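PDB 5AO8: soluble lytic tranglycosilase B3, which probably cleaves peptidoglycan as a lytic transglycosylase in bacterial cell-wall turnover, and also binds a calcium ion. Local coordinates for residues A139-E144 with M202-F207; P106-Q111 with S145-H150; K98-A103 with Y332-G337; A268-R273 with S302-A307. All blocks are in the same frame, centred on the assembly; numbering follows the deposited sequence.

Interaction 1: A139-E144 with M202-F207; sequences AIWGME and MGQTQF. With NAG (2-acetamido-2-deoxy-beta-D-glucopyranose), chain B; NM9 (methyl 2-acetamido-3-O-[(2R)-1-amino-1-oxopropan-2-yl]-2-deoxy-beta-D-glucopyranoside), chain C; NAG (2-acetamido-2-deoxy-beta-D-glucopyranose), chain D.
The unusual feature is a close approach of the Glu-144 carboxylate to an aliphatic carbon, CB of Gln-206. Glu-144 OE1 lies 3.1 Å from Gln-206 CB. The two end groups make no bond to each other. Each holds a neighbouring hydroxyl of the same N-acetylglucosamine of chain B instead. OE1 of Glu-144 takes a hydrogen bond from O4 of that sugar at 2.6 Å. Gln-206 OE1 takes one from O3 of that sugar at 3.0 Å. The carboxylate and amide planes are nearly coplanar, 15° apart. Both side chains bend at chi2, with CG anti to the carbonyl carbon in each. Glu-144 OE2 makes a weak hydrogen bond with Tyr-332 OH. The Gln-206 amide is held at its other end too, since Gln-206 NE2 donates to Gly-203 O at 2.7 Å. Backbone O of Glu-144 accepts the sugar N2, and O of Met-143 accepts O6 of the muramyl-type sugar NM9. This part of the contact is therefore a binding surface for a peptidoglycan fragment.

Away from the sugars, the indole NE1 of Trp-141 donates to OE1 of Gln-204 at 2.8 Å. The bond is bent, 139° at the hydrogen. It meets a lone pair in the carbonyl plane, with ring and amide almost coplanar. NE2 of the same amide is hydrogen-bonded to Trp-228 O.

The contact joins the last turns of helix 134-145 to the loop between strand 195-196 and helix 209-215. Helix 231-244 packs on Trp-141 and Thr-205. Helix 318-326 brings Tyr-326 against Glu-144 and Phe-207, and helix 330-342 lies against Met-143.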
# COMPACT_ATOMS: atom_id res chain seq x y z
N ALA A 139 4.00 12.35 -2.24
CA ALA A 139 2.82 11.59 -2.64
C ALA A 139 2.42 10.52 -1.62
O ALA A 139 1.24 10.32 -1.36
CB ALA A 139 3.03 10.94 -4.04
N ILE A 140 3.41 9.78 -1.11
CA ILE A 140 3.20 8.78 -0.04
C ILE A 140 2.56 9.49 1.20
O ILE A 140 1.59 9.05 1.80
CB ILE A 140 4.53 8.11 0.39
CG1 ILE A 140 5.21 7.29 -0.75
CG2 ILE A 140 4.36 7.33 1.68
CD1 ILE A 140 4.79 5.93 -0.88
N TRP A 141 3.15 10.62 1.55
CA TRP A 141 2.67 11.44 2.64
C TRP A 141 1.21 11.88 2.48
O TRP A 141 0.41 11.85 3.44
CB TRP A 141 3.59 12.66 2.75
CG TRP A 141 3.52 13.46 3.99
CD1 TRP A 141 3.09 13.06 5.25
CD2 TRP A 141 3.92 14.83 4.12
NE1 TRP A 141 3.20 14.12 6.14
CE2 TRP A 141 3.70 15.21 5.47
CE3 TRP A 141 4.44 15.77 3.23
CZ2 TRP A 141 3.99 16.49 5.95
CZ3 TRP A 141 4.70 17.03 3.69
CH2 TRP A 141 4.49 17.39 5.05
N GLY A 142 0.85 12.28 1.27
CA GLY A 142 -0.54 12.57 0.96
C GLY A 142 -1.46 11.38 1.06
O GLY A 142 -2.55 11.47 1.62
N MET A 143 -1.02 10.26 0.48
CA MET A 143 -1.78 9.01 0.53
C MET A 143 -1.98 8.45 1.95
O MET A 143 -3.04 7.93 2.32
CB MET A 143 -1.07 7.95 -0.32
CG MET A 143 -1.15 8.19 -1.84
SD MET A 143 -2.82 8.34 -2.42
CE MET A 143 -3.41 6.70 -2.07
N GLU A 144 -0.92 8.53 2.75
CA GLU A 144 -0.92 7.91 4.09
C GLU A 144 -1.69 8.71 5.15
O GLU A 144 -2.46 8.16 5.90
CB GLU A 144 0.52 7.72 4.55
CG GLU A 144 1.25 6.63 3.79
CD GLU A 144 0.57 5.23 3.86
OE1 GLU A 144 -0.17 4.92 4.84
OE2 GLU A 144 0.77 4.43 2.92
N MET A 202 1.29 4.31 12.35
CA MET A 202 1.51 5.49 13.19
C MET A 202 1.83 6.77 12.45
O MET A 202 2.48 6.76 11.41
CB MET A 202 2.67 5.23 14.16
CG MET A 202 2.53 3.99 14.93
SD MET A 202 3.78 3.68 16.17
CE MET A 202 5.28 3.76 15.28
N GLY A 203 1.36 7.87 13.01
CA GLY A 203 1.82 9.16 12.61
C GLY A 203 1.62 9.51 11.15
O GLY A 203 0.76 8.97 10.46
N GLN A 204 2.46 10.43 10.71
CA GLN A 204 2.33 11.06 9.42
C GLN A 204 2.67 10.13 8.26
O GLN A 204 2.21 10.29 7.14
CB GLN A 204 3.22 12.27 9.35
CG GLN A 204 2.82 13.32 10.34
CD GLN A 204 3.36 14.66 9.98
OE1 GLN A 204 3.38 15.06 8.82
NE2 GLN A 204 3.80 15.38 10.98
N THR A 205 3.48 9.15 8.57
CA THR A 205 3.95 8.16 7.63
C THR A 205 3.14 6.88 7.62
O THR A 205 3.29 6.10 6.74
CB THR A 205 5.38 7.79 7.99
OG1 THR A 205 5.43 7.38 9.37
CG2 THR A 205 6.25 8.97 7.84
N GLN A 206 2.40 6.63 8.68
CA GLN A 206 1.69 5.37 8.89
C GLN A 206 2.66 4.19 8.89
O GLN A 206 2.37 3.11 8.35
CB GLN A 206 0.57 5.20 7.87
CG GLN A 206 -0.48 6.29 7.95
CD GLN A 206 -1.35 6.19 9.24
OE1 GLN A 206 -2.20 5.30 9.37
NE2 GLN A 206 -1.14 7.09 10.18
N PHE A 207 3.80 4.38 9.57
CA PHE A 207 4.69 3.27 9.86
C PHE A 207 4.04 2.40 10.92
O PHE A 207 3.52 2.92 11.90
CB PHE A 207 6.06 3.72 10.37
CG PHE A 207 7.04 4.23 9.30
CD1 PHE A 207 6.73 4.29 7.97
CD2 PHE A 207 8.31 4.57 9.68
CE1 PHE A 207 7.67 4.71 7.07
CE2 PHE A 207 9.23 4.99 8.77
CZ PHE A 207 8.92 5.06 7.48
C1 NAG B . -5.08 6.09 4.54
C2 NAG B . -4.67 5.45 5.87
C3 NAG B . -3.40 4.61 5.76
C4 NAG B . -3.44 3.71 4.52
C5 NAG B . -3.84 4.54 3.31
C6 NAG B . -3.86 3.83 1.95
C7 NAG B . -5.18 6.45 8.10
C8 NAG B . -4.96 7.57 9.13
N2 NAG B . -4.48 6.50 6.83
O3 NAG B . -3.24 3.82 6.92
O4 NAG B . -2.11 3.16 4.44
O5 NAG B . -5.14 5.09 3.56
O6 NAG B . -5.12 4.07 1.31
O7 NAG B . -5.92 5.54 8.31
C3A NM9 C . -8.92 5.00 3.10
C1 NM9 C . -8.47 9.85 2.99
N3A NM9 C . -11.18 5.42 4.36
O4 NM9 C . -6.36 6.73 4.76
O7 NM9 C . -9.65 8.95 -0.28
C1B NM9 C . -9.03 12.19 2.92
C3B NM9 C . -8.60 3.71 2.39
C2 NM9 C . -8.53 8.50 2.28
C3E NM9 C . -10.45 5.29 3.08
C3 NM9 C . -8.09 7.34 3.20
C4 NM9 C . -6.73 7.67 3.74
C5 NM9 C . -6.79 9.08 4.35
C6 NM9 C . -5.44 9.49 4.81
C7 NM9 C . -10.43 8.55 0.60
C8 NM9 C . -11.97 8.32 0.37
N2 NM9 C . -9.92 8.29 1.95
OCA NM9 C . -11.06 5.44 2.03
O1 NM9 C . -8.86 10.99 2.17
O3 NM9 C . -8.11 6.05 2.52
O6 NM9 C . -4.74 9.58 3.55
O5 NM9 C . -7.16 10.03 3.40
C1 NAG D . 2.63 -2.11 5.96
C2 NAG D . 4.03 -1.69 6.28
C3 NAG D . 5.01 -2.69 5.70
C4 NAG D . 4.73 -4.08 6.25
C5 NAG D . 3.23 -4.45 6.18
C6 NAG D . 2.88 -5.63 7.07
C7 NAG D . 4.75 0.61 6.65
C8 NAG D . 5.01 1.94 6.01
N2 NAG D . 4.32 -0.35 5.84
O1 NAG D . 1.77 -1.08 6.35
O3 NAG D . 6.34 -2.28 6.02
O4 NAG D . 5.48 -5.04 5.52
O5 NAG D . 2.35 -3.38 6.57
O6 NAG D . 1.58 -5.53 7.62
O7 NAG D . 4.94 0.40 7.88

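Interaction 2: P106-Q111 with S145-H150; sequences PLRVRQ and SNYGSH. With NM9 (methyl 2-acetamido-3-O-[(2R)-1-amino-1-oxopropan-2-yl]-2-deoxy-beta-D-glucopyranoside), chain C.
Arg-108 reaches from its helix to Tyr-147 and Asn-146, and on to a bound sugar. From CB the chain runs on with CG anti to the backbone N (chi1 -180°), which brings Arg-108 CG to 3.3 Å from Tyr-147 OH. CD passes close to the backbone O of Ala-103. The chain then bends at chi3, and Arg-108 NE meets Asn-146 OD1 in a hydrogen bond of 3.2 Å. The acceptor stands near the guanidinium edge, tilted 19° from its plane. NH1 comes near Gly-102 O. Arg-108 NH2 donates to O1 of the muramyl-type sugar NM9 at 2.8 Å and makes a weak bond to Asn-146 OD1. One amide oxygen thus steadies the two nitrogens on that edge.

Asn-146 is the first residue to leave helix 134-145, and it has positive phi. It opens a type I' beta turn that runs to Ser-149. Just before it, Ser-145 OG accepts from Gly-148 N, an ST motif. The turn presents Asn-146 and Tyr-147 to the first turns of helix 106-118.

The Asn-146 amide is bonded at both ends. Asn-146 ND2 donates to Gln-111 OE1 at 3.0 Å and to Ser-149 OG at 2.9 Å. The Gln-111 and Asn-146 side chains cross at about a right angle. Tyr-147 reaches to helix 106-118, with the backbone carbonyl carbon of Gln-111 over the rim of one ring face. Tyr-147 OH donates to Arg-108 O at 2.7 Å, from 46° above that carbonyl plane.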
# COMPACT_ATOMS: atom_id res chain seq x y z
N PRO A 106 -8.22 16.75 -6.83
CA PRO A 106 -7.41 17.96 -7.03
C PRO A 106 -7.15 18.68 -5.73
O PRO A 106 -6.19 19.42 -5.63
CB PRO A 106 -8.27 18.82 -7.98
CG PRO A 106 -9.16 17.84 -8.69
CD PRO A 106 -9.43 16.75 -7.69
N LEU A 107 -7.99 18.47 -4.74
CA LEU A 107 -7.70 19.12 -3.46
C LEU A 107 -6.37 18.53 -2.95
O LEU A 107 -5.47 19.28 -2.54
CB LEU A 107 -8.85 18.93 -2.47
CG LEU A 107 -10.15 19.63 -2.97
CD1 LEU A 107 -11.44 19.24 -2.19
CD2 LEU A 107 -9.99 21.17 -3.03
N ARG A 108 -6.21 17.22 -3.08
CA ARG A 108 -5.00 16.59 -2.54
C ARG A 108 -3.79 16.90 -3.41
O ARG A 108 -2.70 17.10 -2.88
CB ARG A 108 -5.18 15.09 -2.40
CG ARG A 108 -3.96 14.42 -1.85
CD ARG A 108 -4.27 12.97 -1.66
NE ARG A 108 -4.98 12.76 -0.41
CZ ARG A 108 -5.90 11.83 -0.22
NH1 ARG A 108 -6.25 11.04 -1.22
NH2 ARG A 108 -6.47 11.70 0.96
N VAL A 109 -3.99 16.95 -4.73
CA VAL A 109 -2.93 17.41 -5.65
C VAL A 109 -2.48 18.81 -5.26
O VAL A 109 -1.30 19.03 -5.01
CB VAL A 109 -3.41 17.37 -7.12
CG1 VAL A 109 -2.32 17.82 -8.05
CG2 VAL A 109 -3.81 15.99 -7.49
N ARG A 110 -3.39 19.75 -5.13
CA ARG A 110 -2.92 21.08 -4.84
C ARG A 110 -2.32 21.16 -3.43
O ARG A 110 -1.34 21.85 -3.24
CB ARG A 110 -4.02 22.11 -5.03
CG ARG A 110 -5.05 22.16 -4.00
CD ARG A 110 -5.65 23.55 -3.96
NE ARG A 110 -6.64 23.65 -2.87
CZ ARG A 110 -7.86 24.16 -2.99
NH1 ARG A 110 -8.28 24.66 -4.15
NH2 ARG A 110 -8.66 24.17 -1.96
N GLN A 111 -2.86 20.46 -2.44
CA GLN A 111 -2.28 20.58 -1.10
C GLN A 111 -0.85 20.01 -1.16
O GLN A 111 0.07 20.54 -0.53
CB GLN A 111 -3.12 19.89 -0.05
CG GLN A 111 -2.86 20.44 1.36
CD GLN A 111 -3.57 19.63 2.47
OE1 GLN A 111 -4.57 18.96 2.21
NE2 GLN A 111 -3.03 19.67 3.70
N SER A 145 -1.51 10.01 5.17
CA SER A 145 -2.10 10.81 6.22
C SER A 145 -2.64 12.14 5.73
O SER A 145 -2.85 13.03 6.53
CB SER A 145 -1.04 11.05 7.33
OG SER A 145 0.03 11.86 6.88
N ASN A 146 -2.85 12.29 4.41
CA ASN A 146 -3.13 13.60 3.81
C ASN A 146 -2.18 14.72 4.30
O ASN A 146 -2.59 15.81 4.71
CB ASN A 146 -4.59 14.00 4.06
CG ASN A 146 -5.04 15.09 3.14
OD1 ASN A 146 -5.51 14.82 2.04
ND2 ASN A 146 -4.89 16.35 3.56
N TYR A 147 -0.88 14.45 4.20
CA TYR A 147 0.18 15.41 4.53
C TYR A 147 0.19 15.83 6.03
O TYR A 147 0.56 16.96 6.40
CB TYR A 147 0.07 16.63 3.63
CG TYR A 147 -0.13 16.30 2.16
CD1 TYR A 147 0.91 15.86 1.33
CD2 TYR A 147 -1.36 16.46 1.59
CE1 TYR A 147 0.68 15.58 -0.01
CE2 TYR A 147 -1.58 16.20 0.30
CZ TYR A 147 -0.56 15.76 -0.52
OH TYR A 147 -0.84 15.46 -1.85
N GLY A 148 -0.20 14.90 6.89
CA GLY A 148 -0.21 15.13 8.31
C GLY A 148 -1.57 15.40 8.89
O GLY A 148 -1.72 15.39 10.07
N SER A 149 -2.58 15.60 8.07
CA SER A 149 -3.84 16.11 8.60
C SER A 149 -4.85 15.02 9.01
O SER A 149 -5.72 15.30 9.79
CB SER A 149 -4.46 17.07 7.57
OG SER A 149 -4.96 16.34 6.45
N HIS A 150 -4.74 13.81 8.47
CA HIS A 150 -5.54 12.67 8.90
C HIS A 150 -4.58 11.53 9.30
O HIS A 150 -4.39 10.57 8.55
CB HIS A 150 -6.53 12.15 7.81
CG HIS A 150 -7.65 13.08 7.47
ND1 HIS A 150 -7.44 14.33 6.93
CD2 HIS A 150 -8.99 12.93 7.56
CE1 HIS A 150 -8.61 14.91 6.71
C3A NM9 C . -8.92 5.00 3.10
C1 NM9 C . -8.47 9.85 2.99
N3A NM9 C . -11.18 5.42 4.36
O4 NM9 C . -6.36 6.73 4.76
O7 NM9 C . -9.65 8.95 -0.28
C1B NM9 C . -9.03 12.19 2.92
C3B NM9 C . -8.60 3.71 2.39
C2 NM9 C . -8.53 8.50 2.28
C3E NM9 C . -10.45 5.29 3.08
C3 NM9 C . -8.09 7.34 3.20
C4 NM9 C . -6.73 7.67 3.74
C5 NM9 C . -6.79 9.08 4.35
C6 NM9 C . -5.44 9.49 4.81
C7 NM9 C . -10.43 8.55 0.60
C8 NM9 C . -11.97 8.32 0.37
N2 NM9 C . -9.92 8.29 1.95
OCA NM9 C . -11.06 5.44 2.03
O1 NM9 C . -8.86 10.99 2.17
O3 NM9 C . -8.11 6.05 2.52
O6 NM9 C . -4.74 9.58 3.55
O5 NM9 C . -7.16 10.03 3.40

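Interaction 3: K98-A103 with Y332-G337; sequences KYLEGA and YALAVG. With NAG (2-acetamido-2-deoxy-beta-D-glucopyranose), chain B.
Tyr-99 points its hydroxyl at the edge of the Tyr-332 ring, near the plane of that ring. Tyr-99 OH is 3.7 Å from Tyr-332 CD2 and 3.6 Å from Tyr-332 CB. One face of the Tyr-332 ring carries CG2 of Val-336, offset toward the rim. At the edge of the Tyr-99 ring stands O6 of the N-acetylglucosamine of chain B. Sugar O6 and Tyr-99 OH make a weak hydrogen bond of 3.3 Å. C6 of the same sugar lies 3.8 Å from Tyr-332 CD2. Both tyrosines thus touch this sugar. Tyr-332 OH also makes a weak hydrogen bond with Glu-144 OE2.

Away from the sugar the contact is apolar. Ala-335 CB is the centre of it, meeting Ala-103 CB and Leu-100 CD2, each at 3.7 Å, and Tyr-99 CE2 at 3.9 Å. Leu-100 CD1 also touches Leu-334 CD2. The axes of segments 98-103 and 332-337 come within 9.8 Å and cross at -37°, with Ala-103 and Ala-335 facing each other.

Helix 96-103 and helix 330-342 both pack on Met-143 of helix 134-145. Helix 318-326 covers Tyr-332 and Ala-333 with Ile-323.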
# COMPACT_ATOMS: atom_id res chain seq x y z
N LYS A 98 -12.63 4.19 -8.48
CA LYS A 98 -13.18 5.07 -7.45
C LYS A 98 -12.05 5.47 -6.51
O LYS A 98 -11.85 6.64 -6.22
CB LYS A 98 -14.32 4.38 -6.66
CG LYS A 98 -14.96 5.26 -5.54
CD LYS A 98 -15.62 6.53 -6.09
CE LYS A 98 -15.93 7.53 -4.99
NZ LYS A 98 -14.75 8.39 -4.68
N TYR A 99 -11.34 4.46 -6.04
CA TYR A 99 -10.16 4.63 -5.23
C TYR A 99 -9.16 5.65 -5.78
O TYR A 99 -8.52 6.35 -5.00
CB TYR A 99 -9.46 3.29 -5.11
CG TYR A 99 -8.23 3.34 -4.29
CD1 TYR A 99 -8.30 3.29 -2.91
CD2 TYR A 99 -6.99 3.42 -4.88
CE1 TYR A 99 -7.18 3.31 -2.15
CE2 TYR A 99 -5.86 3.45 -4.12
CZ TYR A 99 -5.96 3.39 -2.75
OH TYR A 99 -4.85 3.43 -1.96
N LEU A 100 -9.01 5.72 -7.10
CA LEU A 100 -8.08 6.68 -7.71
C LEU A 100 -8.67 8.10 -7.72
O LEU A 100 -7.92 9.06 -7.66
CB LEU A 100 -7.70 6.26 -9.12
CG LEU A 100 -6.81 5.01 -9.22
CD1 LEU A 100 -6.68 4.58 -10.64
CD2 LEU A 100 -5.44 5.28 -8.63
N GLU A 101 -9.99 8.22 -7.75
CA GLU A 101 -10.64 9.53 -7.73
C GLU A 101 -10.58 10.13 -6.34
O GLU A 101 -10.68 11.34 -6.18
CB GLU A 101 -12.08 9.41 -8.23
CG GLU A 101 -12.15 9.21 -9.76
CD GLU A 101 -13.55 9.43 -10.36
OE1 GLU A 101 -14.55 9.18 -9.65
OE2 GLU A 101 -13.64 9.85 -11.53
N GLY A 102 -10.40 9.29 -5.34
CA GLY A 102 -10.13 9.75 -4.00
C GLY A 102 -8.70 10.19 -3.90
O GLY A 102 -8.40 11.31 -3.53
N ALA A 103 -7.81 9.29 -4.27
CA ALA A 103 -6.39 9.53 -4.20
C ALA A 103 -5.95 10.77 -4.94
O ALA A 103 -5.07 11.48 -4.50
CB ALA A 103 -5.66 8.34 -4.77
N TYR A 332 -2.86 1.08 -4.66
CA TYR A 332 -2.13 2.08 -3.90
C TYR A 332 -0.89 2.52 -4.62
O TYR A 332 -0.65 3.69 -4.69
CB TYR A 332 -1.77 1.56 -2.51
CG TYR A 332 -0.84 2.41 -1.69
CD1 TYR A 332 0.54 2.27 -1.81
CD2 TYR A 332 -1.32 3.32 -0.78
CE1 TYR A 332 1.42 3.04 -1.04
CE2 TYR A 332 -0.46 4.10 0.00
CZ TYR A 332 0.91 3.93 -0.13
OH TYR A 332 1.79 4.67 0.64
N ALA A 333 -0.10 1.60 -5.14
CA ALA A 333 1.16 2.02 -5.74
C ALA A 333 0.91 2.80 -7.04
O ALA A 333 1.60 3.72 -7.34
CB ALA A 333 2.08 0.86 -5.99
N LEU A 334 -0.14 2.46 -7.76
CA LEU A 334 -0.54 3.21 -8.92
C LEU A 334 -1.01 4.62 -8.53
O LEU A 334 -0.59 5.60 -9.12
CB LEU A 334 -1.64 2.43 -9.68
CG LEU A 334 -2.16 3.03 -10.99
CD1 LEU A 334 -1.03 3.18 -12.01
CD2 LEU A 334 -3.34 2.19 -11.60
N ALA A 335 -1.86 4.72 -7.52
CA ALA A 335 -2.27 6.01 -6.95
C ALA A 335 -1.09 6.84 -6.60
O ALA A 335 -1.05 8.04 -6.88
CB ALA A 335 -3.16 5.80 -5.73
N VAL A 336 -0.11 6.22 -5.99
CA VAL A 336 1.04 6.95 -5.53
C VAL A 336 1.80 7.52 -6.71
O VAL A 336 2.19 8.68 -6.74
CB VAL A 336 1.98 6.08 -4.69
CG1 VAL A 336 3.32 6.76 -4.46
CG2 VAL A 336 1.39 5.75 -3.37
N GLY A 337 2.09 6.66 -7.67
CA GLY A 337 2.78 7.08 -8.87
C GLY A 337 2.09 8.18 -9.64
O GLY A 337 2.72 9.14 -10.06
C1 NAG B . -5.08 6.09 4.54
C2 NAG B . -4.67 5.45 5.87
C3 NAG B . -3.40 4.61 5.76
C4 NAG B . -3.44 3.71 4.52
C5 NAG B . -3.84 4.54 3.31
C6 NAG B . -3.86 3.83 1.95
C7 NAG B . -5.18 6.45 8.10
C8 NAG B . -4.96 7.57 9.13
N2 NAG B . -4.48 6.50 6.83
O3 NAG B . -3.24 3.82 6.92
O4 NAG B . -2.11 3.16 4.44
O5 NAG B . -5.14 5.09 3.56
O6 NAG B . -5.12 4.07 1.31
O7 NAG B . -5.92 5.54 8.31

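Interaction 4: A268-R273 with S302-A307; sequences AELTIR and SLLLPA
Ala-268 and Leu-270, on the loop leading into edge strand 274-275, pack on Ser-302 to Leu-305, of and just after strand 300-304. This is a loop-on-strand contact in a five-stranded antiparallel sheet. The loop makes a type I beta turn from Glu-269 to Ile-272, closed by Ile-272 N to Glu-269 O at 2.9 Å. It then enters strand 274-275, the neighbour of strand 300-304. Before that strand, the loop runs beside strand 300-304.

The packing is mostly apolar. Ala-268 CB touches two leucine methyls, Leu-303 CD2 and Leu-305 CD1, each 3.9 Å away, in directions about a right angle apart. The CA of Ala-268 also makes a C-H...O contact with Leu-303 O at 3.3 Å. On the turn, Leu-270 CD1 reaches Ser-302 CB at 3.9 Å and, more distantly, Leu-304 CD1. Strand 313-316 backs this group, with Val-316 touching both Leu-270 and Ser-302.

The Glu-269 side chain starts away from the strand. Its carboxylate forms salt bridges with Arg-391 and Arg-395 of helix 388-401. The loop thus also connects to the C-terminal region, assigned to a putative peptidoglycan-binding family.

One polar side chain ties the strand to the end of the turn. Ser-302 OG stands beside its own backbone N (chi1 -62°). From there Ser-302 OG donates to Ile-272 O at 2.9 Å, approaching from 49° above the carbonyl plane.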
# COMPACT_ATOMS: atom_id res chain seq x y z
N ALA A 268 0.18 -9.97 -18.51
CA ALA A 268 -0.17 -8.94 -17.53
C ALA A 268 -0.22 -9.55 -16.14
O ALA A 268 -1.21 -10.16 -15.78
CB ALA A 268 -1.50 -8.30 -17.86
N GLU A 269 0.84 -9.37 -15.38
CA GLU A 269 1.02 -10.11 -14.15
C GLU A 269 2.28 -9.66 -13.48
O GLU A 269 3.33 -9.69 -14.12
CB GLU A 269 1.12 -11.61 -14.45
CG GLU A 269 1.38 -12.46 -13.22
CD GLU A 269 0.26 -12.39 -12.21
OE1 GLU A 269 -0.92 -12.48 -12.63
OE2 GLU A 269 0.56 -12.23 -11.00
N LEU A 270 2.24 -9.24 -12.21
CA LEU A 270 3.44 -8.61 -11.63
C LEU A 270 4.56 -9.60 -11.35
O LEU A 270 5.72 -9.19 -11.19
CB LEU A 270 3.12 -7.82 -10.34
CG LEU A 270 2.83 -6.32 -10.50
CD1 LEU A 270 2.28 -5.97 -11.89
CD2 LEU A 270 1.83 -5.88 -9.46
N THR A 271 4.25 -10.89 -11.35
CA THR A 271 5.30 -11.89 -11.24
C THR A 271 6.03 -12.07 -12.57
O THR A 271 7.11 -12.66 -12.62
CB THR A 271 4.77 -13.25 -10.78
OG1 THR A 271 3.81 -13.74 -11.72
CG2 THR A 271 4.11 -13.12 -9.42
N ILE A 272 5.47 -11.54 -13.65
CA ILE A 272 6.17 -11.59 -14.94
C ILE A 272 6.87 -10.30 -15.29
O ILE A 272 6.25 -9.26 -15.48
CB ILE A 272 5.23 -11.94 -16.07
CG1 ILE A 272 4.69 -13.35 -15.86
CG2 ILE A 272 5.96 -11.86 -17.40
CD1 ILE A 272 3.62 -13.73 -16.81
N ARG A 273 8.18 -10.41 -15.44
CA ARG A 273 9.03 -9.27 -15.70
C ARG A 273 9.80 -9.49 -16.99
O ARG A 273 10.36 -10.55 -17.19
CB ARG A 273 10.02 -9.06 -14.55
CG ARG A 273 9.47 -8.29 -13.39
CD ARG A 273 10.58 -7.92 -12.39
NE ARG A 273 10.72 -8.92 -11.35
CZ ARG A 273 9.75 -9.28 -10.51
NH1 ARG A 273 8.53 -8.73 -10.58
NH2 ARG A 273 9.98 -10.21 -9.59
N SER A 302 6.82 -4.87 -15.77
CA SER A 302 5.64 -5.70 -15.76
C SER A 302 4.48 -4.94 -16.31
O SER A 302 4.42 -3.73 -16.24
CB SER A 302 5.31 -6.16 -14.35
OG SER A 302 6.34 -6.96 -13.78
N LEU A 303 3.50 -5.67 -16.75
CA LEU A 303 2.35 -5.05 -17.34
C LEU A 303 1.16 -5.10 -16.41
O LEU A 303 0.77 -6.16 -15.93
CB LEU A 303 2.03 -5.73 -18.65
CG LEU A 303 0.81 -5.17 -19.33
CD1 LEU A 303 1.14 -3.73 -19.83
CD2 LEU A 303 0.46 -6.09 -20.46
N LEU A 304 0.56 -3.94 -16.19
CA LEU A 304 -0.53 -3.81 -15.22
C LEU A 304 -1.84 -3.37 -15.86
O LEU A 304 -1.89 -2.29 -16.43
CB LEU A 304 -0.11 -2.81 -14.13
CG LEU A 304 -1.14 -2.41 -13.08
CD1 LEU A 304 -1.36 -3.59 -12.20
CD2 LEU A 304 -0.64 -1.18 -12.35
N LEU A 305 -2.89 -4.18 -15.71
CA LEU A 305 -4.21 -3.85 -16.22
C LEU A 305 -5.19 -3.75 -15.10
O LEU A 305 -5.88 -4.71 -14.85
CB LEU A 305 -4.70 -4.93 -17.14
CG LEU A 305 -4.06 -5.02 -18.51
CD1 LEU A 305 -4.63 -6.25 -19.11
CD2 LEU A 305 -4.38 -3.80 -19.37
N PRO A 306 -5.30 -2.59 -14.45
CA PRO A 306 -6.07 -2.58 -13.19
C PRO A 306 -7.58 -2.71 -13.38
O PRO A 306 -8.28 -2.99 -12.41
CB PRO A 306 -5.69 -1.25 -12.56
CG PRO A 306 -5.14 -0.40 -13.71
CD PRO A 306 -4.64 -1.31 -14.75
N ALA A 307 -8.08 -2.56 -14.60
CA ALA A 307 -9.48 -2.79 -14.90
C ALA A 307 -9.68 -3.72 -16.08
O ALA A 307 -10.65 -3.59 -16.78
CB ALA A 307 -10.16 -1.49 -15.17

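In the fold
Interaction 3 opens first, at helix 96-103, and closes last, at helix 330-342. Its long loop encloses the other three contacts. Interaction 2 opens next, on helix 106-118, and closes just after helix 134-145. Interaction 1 has opened on that helix by then and closes at 202-207, so the two cross. Ser-145 OG and Gln-204 O join them directly. Interaction 4 follows in series and closes a loop of some 30 residues that includes strands 274-275 and 285-286. It meets interaction 3 where Pro-306 touches Leu-334. Interactions 1 to 3 gather the helices round the bound sugars, while interaction 4 lies away from the sugars, its centre about 26 Å from that of interaction 1.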